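PDB 2J4D: cryptochrome DASH, chloroplastic/mitochondrial from Arabidopsis thaliana, which repairs cyclobutane pyrimidine dimers in single-stranded DNA as a photolyase carrying FAD and a folate antenna, and may also serve as a blue-light photoreceptor. Local coordinates for residues A[41-46]-A[125-130]; A[132-137]-A[219-224]; A[103-108]-A[114-119]. All blocks are in the same frame, centred on the assembly; numbering follows the deposited sequence.

Overall arrangement
All three contacts gather on and around the five-stranded parallel sheet of the photolyase alpha/beta domain, contact 2 through a loop that comes later in the chain. Contact 1 packs helix 123-134 on the central strand 41-46, and contact 2 begins where that helix ends; their centres are 9 Å apart, and I43 CD1 meets A136 CB at 3.7 Å. Contact 3 joins helix 92-111 to the edge strand 117-120, with its centre about 14 Å from that of contact 1. Both reach the same sheet, and their side chains touch: L130 CD1 packs on L117 CD2 at 3.6 Å. T220 touches L114, bringing contact 2 against contact 3. None reaches the cofactors directly: the side chain of W45 lies about 12 Å from the bound folate.

Contact 1: residues A[41-46]-A[125-130]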
# COMPACT_ATOMS: atom_id res chain seq x y z
N VAL A 41 27.07 -4.02 -17.16
CA VAL A 41 25.62 -3.98 -17.14
C VAL A 41 24.99 -4.51 -15.85
O VAL A 41 25.47 -5.47 -15.25
CB VAL A 41 25.04 -4.80 -18.31
CG1 VAL A 41 23.51 -4.83 -18.23
CG2 VAL A 41 25.49 -4.19 -19.63
N THR A 42 23.90 -3.86 -15.44
CA THR A 42 23.16 -4.30 -14.26
C THR A 42 21.68 -4.25 -14.62
O THR A 42 21.25 -3.46 -15.46
CB THR A 42 23.39 -3.39 -13.03
OG1 THR A 42 22.75 -3.97 -11.88
CG2 THR A 42 22.81 -2.00 -13.25
N ILE A 43 20.90 -5.12 -13.99
CA ILE A 43 19.47 -5.14 -14.21
C ILE A 43 18.83 -4.66 -12.92
O ILE A 43 19.22 -5.10 -11.84
CB ILE A 43 18.98 -6.58 -14.52
CG1 ILE A 43 19.45 -7.00 -15.91
CG2 ILE A 43 17.45 -6.66 -14.38
CD1 ILE A 43 19.27 -8.49 -16.22
N LEU A 44 17.87 -3.74 -13.04
CA LEU A 44 17.14 -3.24 -11.87
C LEU A 44 15.74 -3.85 -11.96
O LEU A 44 14.96 -3.54 -12.86
CB LEU A 44 17.04 -1.71 -11.89
CG LEU A 44 16.24 -1.08 -10.74
CD1 LEU A 44 16.81 -1.50 -9.39
CD2 LEU A 44 16.28 0.45 -10.89
N TRP A 45 15.44 -4.73 -11.01
CA TRP A 45 14.15 -5.41 -10.98
C TRP A 45 13.17 -4.72 -10.02
O TRP A 45 13.35 -4.73 -8.80
CB TRP A 45 14.38 -6.88 -10.59
CG TRP A 45 13.15 -7.69 -10.28
CD1 TRP A 45 11.92 -7.58 -10.86
CD2 TRP A 45 13.04 -8.73 -9.31
NE1 TRP A 45 11.05 -8.51 -10.31
CE2 TRP A 45 11.72 -9.23 -9.36
CE3 TRP A 45 13.95 -9.31 -8.40
CZ2 TRP A 45 11.27 -10.27 -8.53
CZ3 TRP A 45 13.51 -10.35 -7.58
CH2 TRP A 45 12.18 -10.82 -7.66
N PHE A 46 12.13 -4.11 -10.61
CA PHE A 46 11.09 -3.40 -9.88
C PHE A 46 9.97 -4.33 -9.42
O PHE A 46 9.58 -5.25 -10.14
CB PHE A 46 10.46 -2.32 -10.77
CG PHE A 46 11.26 -1.04 -10.88
CD1 PHE A 46 11.09 -0.01 -9.96
CD2 PHE A 46 12.13 -0.84 -11.95
CE1 PHE A 46 11.77 1.20 -10.09
CE2 PHE A 46 12.82 0.37 -12.10
CZ PHE A 46 12.64 1.40 -11.17
N GLU A 125 11.94 -16.62 -14.51
CA GLU A 125 12.16 -17.10 -15.87
C GLU A 125 12.66 -15.95 -16.74
O GLU A 125 13.60 -16.11 -17.53
CB GLU A 125 10.86 -17.70 -16.43
CG GLU A 125 10.55 -19.07 -15.83
CD GLU A 125 9.17 -19.62 -16.19
OE1 GLU A 125 8.46 -18.99 -17.00
OE2 GLU A 125 8.80 -20.68 -15.65
N ILE A 126 12.08 -14.77 -16.56
CA ILE A 126 12.46 -13.60 -17.34
C ILE A 126 13.84 -13.03 -17.00
O ILE A 126 14.66 -12.78 -17.89
CB ILE A 126 11.43 -12.47 -17.18
CG1 ILE A 126 10.10 -12.89 -17.80
CG2 ILE A 126 11.95 -11.18 -17.80
CD1 ILE A 126 8.94 -12.01 -17.40
N LEU A 127 14.10 -12.83 -15.71
CA LEU A 127 15.36 -12.24 -15.28
C LEU A 127 16.63 -13.02 -15.62
O LEU A 127 17.59 -12.44 -16.12
CB LEU A 127 15.30 -11.92 -13.78
CG LEU A 127 14.17 -10.96 -13.39
CD1 LEU A 127 14.12 -10.81 -11.88
CD2 LEU A 127 14.38 -9.61 -14.06
N PRO A 128 16.67 -14.33 -15.35
CA PRO A 128 17.91 -15.06 -15.69
C PRO A 128 18.21 -14.96 -17.18
O PRO A 128 19.36 -14.88 -17.58
CB PRO A 128 17.61 -16.49 -15.25
CG PRO A 128 16.66 -16.30 -14.10
CD PRO A 128 15.73 -15.22 -14.64
N SER A 129 17.15 -14.97 -17.99
CA SER A 129 17.28 -14.88 -19.44
C SER A 129 17.87 -13.54 -19.86
O SER A 129 18.78 -13.48 -20.69
CB SER A 129 15.91 -15.07 -20.09
OG SER A 129 16.01 -14.96 -21.49
N LEU A 130 17.33 -12.46 -19.29
CA LEU A 130 17.83 -11.13 -19.61
C LEU A 130 19.26 -10.97 -19.13
O LEU A 130 20.07 -10.35 -19.81
CB LEU A 130 16.94 -10.05 -18.97
CG LEU A 130 15.53 -9.89 -19.54
CD1 LEU A 130 14.72 -8.94 -18.66
CD2 LEU A 130 15.61 -9.36 -20.97
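I43 and W45 of strand 41-46 face L127 and L130 of helix 125-130, whose axis runs nearly antiparallel to the strand, at 167°, with a closest approach of 10.2 Å. W45 and L127 meet in a CH-pi contact: the CD1 methyl of L127 sits over one face of the W45 indole, 3.6 Å from the centroid of the five-membered ring and only 18° off its normal. Tryptophan suits this place because its broad flat face receives one branch of a leucine. W45 CG is anti to the backbone N (chi1 170°), which presents that face to the helix. The other branch of L127 turns to I43, its CD2 lying 4.3 Å from I43 CG2, and this single leucine thereby bridges both strand residues. Strand 41-46 is the middle strand of a parallel sheet of order 3-2-1-4-5, the Rossmann-like layout of the photolyase alpha/beta domain, and helix 123-134 is the crossover that leads from edge strand 117-120 to strand 138-142. I43 extends its long branch to L130, I43 CD1 meeting L130 CB at 3.9 Å. The helix is kinked at P128, whose nitrogen carries no hydrogen to bond back; L130 N nevertheless bonds to I126 O at 3.0 Å.

Contact 2: residues A[132-137]-A[219-224]; sequences KDFGAR and PTPSVD
A backbone oxygen meets an aromatic ring edge-on here: S222 O lies near the plane of the F134 ring, 3.5 Å from CE1. The rim of a phenyl ring carries a slight positive charge, so a carbonyl oxygen is better placed there than above a face. The neighbouring ring atoms meet carbon instead. P221 CB comes to 3.5 Å from F134 CD1, and V223 CG2 stands 4.1 Å from F134 CZ, so three successive residues of the loop follow the CD1-CE1-CZ rim of the ring. F134 CG is anti to its own carbonyl carbon (chi1 -66°), which sends the ring out from the last turn of helix 123-134 toward the loop. There the helix closes in a Schellman motif, in which G135 N bonds to K132 O at 3.3 Å and G135 takes a positive phi that glycine adopts with little strain. Within the loop, T220 OG1 donates to P221 O at 2.9 Å, and the proline ring restricts the backbone beside the phenyl group. L69 of strand 67-74 touches both F134 and P221, tying the pair to the sheet. An alanine at F134 is likely to leave P221 and V223 without their shared partner and open a gap between helix end and loop. With no hydrogen bond crossing it, this surface contact rests on apolar packing and one weakly polar ring edge, and so on shape more than on direction.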
# COMPACT_ATOMS: atom_id res chain seq x y z
N LYS A 132 21.60 -13.22 -18.87
CA LYS A 132 22.48 -13.91 -19.80
C LYS A 132 22.59 -13.12 -21.10
O LYS A 132 23.68 -12.86 -21.59
CB LYS A 132 21.94 -15.31 -20.10
CG LYS A 132 22.77 -16.08 -21.13
CD LYS A 132 22.14 -17.43 -21.43
CE LYS A 132 22.91 -18.19 -22.50
NZ LYS A 132 24.30 -18.50 -22.07
N ASP A 133 21.44 -12.75 -21.65
CA ASP A 133 21.41 -11.99 -22.90
C ASP A 133 22.25 -10.72 -22.87
O ASP A 133 23.01 -10.46 -23.82
CB ASP A 133 19.96 -11.62 -23.25
CG ASP A 133 19.14 -12.82 -23.69
OD1 ASP A 133 19.69 -13.95 -23.73
OD2 ASP A 133 17.94 -12.64 -23.98
N PHE A 134 22.14 -9.94 -21.81
CA PHE A 134 22.88 -8.69 -21.71
C PHE A 134 24.16 -8.75 -20.88
O PHE A 134 24.82 -7.73 -20.69
CB PHE A 134 21.95 -7.60 -21.17
CG PHE A 134 20.82 -7.26 -22.11
CD1 PHE A 134 21.02 -6.39 -23.17
CD2 PHE A 134 19.58 -7.85 -21.96
CE1 PHE A 134 19.99 -6.11 -24.08
CE2 PHE A 134 18.54 -7.58 -22.85
CZ PHE A 134 18.76 -6.71 -23.91
N GLY A 135 24.50 -9.94 -20.40
CA GLY A 135 25.71 -10.09 -19.60
C GLY A 135 25.73 -9.25 -18.34
O GLY A 135 26.77 -8.72 -17.95
N ALA A 136 24.57 -9.12 -17.69
CA ALA A 136 24.47 -8.34 -16.46
C ALA A 136 25.26 -9.01 -15.34
O ALA A 136 25.23 -10.22 -15.18
CB ALA A 136 23.00 -8.23 -16.05
N ARG A 137 25.99 -8.22 -14.56
CA ARG A 137 26.76 -8.79 -13.46
C ARG A 137 25.88 -8.97 -12.24
O ARG A 137 26.12 -9.83 -11.39
CB ARG A 137 27.91 -7.85 -13.08
CG ARG A 137 28.79 -7.42 -14.24
CD ARG A 137 29.96 -6.59 -13.73
NE ARG A 137 30.84 -6.17 -14.81
CZ ARG A 137 31.94 -5.45 -14.65
NH1 ARG A 137 32.31 -5.07 -13.43
NH2 ARG A 137 32.68 -5.11 -15.69
N PRO A 219 23.25 5.30 -19.77
CA PRO A 219 22.36 4.74 -20.79
C PRO A 219 21.88 3.34 -20.41
O PRO A 219 22.30 2.77 -19.41
CB PRO A 219 23.25 4.70 -22.02
CG PRO A 219 24.54 4.21 -21.41
CD PRO A 219 24.66 5.01 -20.11
N THR A 220 20.99 2.80 -21.24
CA THR A 220 20.48 1.45 -21.06
C THR A 220 21.13 0.63 -22.17
O THR A 220 21.78 1.19 -23.06
CB THR A 220 18.97 1.38 -21.30
OG1 THR A 220 18.71 1.66 -22.68
CG2 THR A 220 18.23 2.38 -20.42
N PRO A 221 20.97 -0.70 -22.14
CA PRO A 221 21.58 -1.48 -23.22
C PRO A 221 20.70 -1.22 -24.44
O PRO A 221 19.63 -0.62 -24.31
CB PRO A 221 21.45 -2.92 -22.74
CG PRO A 221 21.40 -2.78 -21.24
CD PRO A 221 20.51 -1.58 -21.05
N SER A 222 21.14 -1.66 -25.61
CA SER A 222 20.33 -1.48 -26.80
C SER A 222 19.21 -2.52 -26.72
O SER A 222 19.47 -3.72 -26.65
CB SER A 222 21.17 -1.71 -28.06
OG SER A 222 20.37 -1.51 -29.22
N VAL A 223 17.97 -2.06 -26.71
CA VAL A 223 16.83 -2.95 -26.62
C VAL A 223 15.91 -2.75 -27.81
O VAL A 223 15.54 -1.63 -28.14
CB VAL A 223 16.04 -2.67 -25.32
CG1 VAL A 223 14.71 -3.41 -25.33
CG2 VAL A 223 16.87 -3.09 -24.12
N ASP A 224 15.55 -3.86 -28.46
CA ASP A 224 14.69 -3.79 -29.63
C ASP A 224 13.22 -3.58 -29.29
O ASP A 224 12.51 -2.89 -30.03
CB ASP A 224 14.86 -5.06 -30.47
CG ASP A 224 16.31 -5.28 -30.91
OD1 ASP A 224 16.97 -4.30 -31.33
OD2 ASP A 224 16.79 -6.43 -30.84

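Contact 3: residues A[103-108]-A[114-119]; sequences VDLRKN and LNLLIR
R106 of helix 92-111 makes the polar part of this contact, reaching over to the backbone of L116. Its NH2 donates to L116 O at 2.7 Å with an N-H...O angle of 159°; the oxygen lies at the edge of the guanidinium, in its plane, and is met nearly head-on. R106 NE adds two weak bonds, one to L116 O at 3.4 Å and one to N115 OD1 at 3.2 Å. The amide of N115 stands almost upright to the guanidinium, their planes 81° apart, and its oxygen comes to the guanidinium obliquely. A bend at chi3 (-80°) turns the guanidinium toward the carbonyl of L116; NH2 also bonds to G227 O, so a second length of loop is held by the same group. An arginine fits because several donors on one flat head can serve carbonyls from different directions. The setting is the second half of a beta-alpha-beta crossover, in which helix 92-111 follows strand 67-74 and a short turn leads into edge strand 117-120 of the same parallel sheet. Apolar contacts fill in round the polar ones. I118 lays its CD1 methyl over one face of the guanidinium, 4.1 Å from R106 CZ, while L116 CB rests 4.1 Å from R106 CB. Deeper in, L105 CD2 and L116 CD2 meet at 3.9 Å, two branched leucines crossing at about a right angle, and F46 of the central strand packs against both.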
# COMPACT_ATOMS: atom_id res chain seq x y z
N VAL A 103 2.88 3.06 -16.28
CA VAL A 103 2.98 4.08 -17.32
C VAL A 103 3.82 5.24 -16.81
O VAL A 103 4.73 5.72 -17.50
CB VAL A 103 1.58 4.62 -17.72
CG1 VAL A 103 1.72 5.87 -18.60
CG2 VAL A 103 0.79 3.55 -18.46
N ASP A 104 3.53 5.69 -15.60
CA ASP A 104 4.23 6.82 -15.00
C ASP A 104 5.71 6.52 -14.72
O ASP A 104 6.57 7.40 -14.91
CB ASP A 104 3.52 7.25 -13.71
CG ASP A 104 4.09 8.53 -13.12
OD1 ASP A 104 3.99 9.59 -13.78
OD2 ASP A 104 4.63 8.48 -11.99
N LEU A 105 6.01 5.31 -14.27
CA LEU A 105 7.40 4.95 -13.99
C LEU A 105 8.22 4.99 -15.28
O LEU A 105 9.32 5.53 -15.31
CB LEU A 105 7.49 3.55 -13.36
CG LEU A 105 8.90 3.00 -13.11
CD1 LEU A 105 9.71 3.96 -12.23
CD2 LEU A 105 8.80 1.63 -12.44
N ARG A 106 7.69 4.41 -16.35
CA ARG A 106 8.40 4.45 -17.62
C ARG A 106 8.66 5.91 -18.00
O ARG A 106 9.75 6.27 -18.40
CB ARG A 106 7.59 3.75 -18.71
CG ARG A 106 8.05 4.06 -20.14
CD ARG A 106 7.33 3.19 -21.16
NE ARG A 106 7.93 1.85 -21.22
CZ ARG A 106 7.37 0.80 -21.82
NH1 ARG A 106 6.18 0.90 -22.41
NH2 ARG A 106 8.02 -0.36 -21.84
N LYS A 107 7.63 6.74 -17.88
CA LYS A 107 7.77 8.15 -18.22
C LYS A 107 8.87 8.84 -17.40
O LYS A 107 9.71 9.55 -17.95
CB LYS A 107 6.43 8.86 -17.99
CG LYS A 107 6.49 10.38 -18.09
CD LYS A 107 5.10 10.97 -17.94
CE LYS A 107 5.11 12.23 -17.08
NZ LYS A 107 3.74 12.82 -16.95
N ASN A 108 8.87 8.62 -16.09
CA ASN A 108 9.88 9.25 -15.24
C ASN A 108 11.28 8.69 -15.45
O ASN A 108 12.27 9.40 -15.29
CB ASN A 108 9.46 9.14 -13.77
CG ASN A 108 8.27 10.01 -13.45
OD1 ASN A 108 8.19 11.14 -13.94
ND2 ASN A 108 7.34 9.51 -12.65
N LEU A 114 16.62 6.76 -19.10
CA LEU A 114 16.46 5.30 -19.08
C LEU A 114 15.12 4.96 -19.70
O LEU A 114 14.54 5.74 -20.44
CB LEU A 114 16.50 4.78 -17.63
CG LEU A 114 17.80 4.94 -16.84
CD1 LEU A 114 17.56 4.61 -15.37
CD2 LEU A 114 18.88 4.03 -17.43
N ASN A 115 14.63 3.76 -19.40
CA ASN A 115 13.34 3.32 -19.87
C ASN A 115 12.99 2.12 -19.00
O ASN A 115 13.80 1.70 -18.19
CB ASN A 115 13.39 2.88 -21.34
CG ASN A 115 12.01 2.85 -21.98
OD1 ASN A 115 10.98 2.73 -21.31
ND2 ASN A 115 11.97 2.95 -23.31
N LEU A 116 11.79 1.59 -19.18
CA LEU A 116 11.37 0.43 -18.40
C LEU A 116 11.00 -0.71 -19.33
O LEU A 116 10.10 -0.57 -20.16
CB LEU A 116 10.16 0.79 -17.52
CG LEU A 116 9.56 -0.32 -16.65
CD1 LEU A 116 10.55 -0.72 -15.55
CD2 LEU A 116 8.27 0.20 -16.03
N LEU A 117 11.70 -1.82 -19.20
CA LEU A 117 11.40 -2.99 -20.01
C LEU A 117 10.25 -3.69 -19.31
O LEU A 117 10.35 -4.05 -18.13
CB LEU A 117 12.62 -3.91 -20.08
CG LEU A 117 12.38 -5.23 -20.82
CD1 LEU A 117 12.15 -4.95 -22.29
CD2 LEU A 117 13.57 -6.16 -20.63
N ILE A 118 9.14 -3.89 -20.02
CA ILE A 118 8.00 -4.56 -19.42
C ILE A 118 7.78 -5.91 -20.09
O ILE A 118 7.67 -5.99 -21.31
CB ILE A 118 6.72 -3.70 -19.55
CG1 ILE A 118 6.92 -2.36 -18.83
CG2 ILE A 118 5.53 -4.44 -18.95
CD1 ILE A 118 5.69 -1.46 -18.85
N ARG A 119 7.72 -6.96 -19.28
CA ARG A 119 7.50 -8.31 -19.79
C ARG A 119 6.45 -8.99 -18.93
O ARG A 119 6.35 -8.72 -17.73
CB ARG A 119 8.79 -9.13 -19.73
CG ARG A 119 9.86 -8.71 -20.73
CD ARG A 119 9.51 -9.18 -22.13
NE ARG A 119 10.52 -8.79 -23.11
CZ ARG A 119 10.59 -7.60 -23.69
NH1 ARG A 119 9.70 -6.65 -23.40
NH2 ARG A 119 11.54 -7.35 -24.57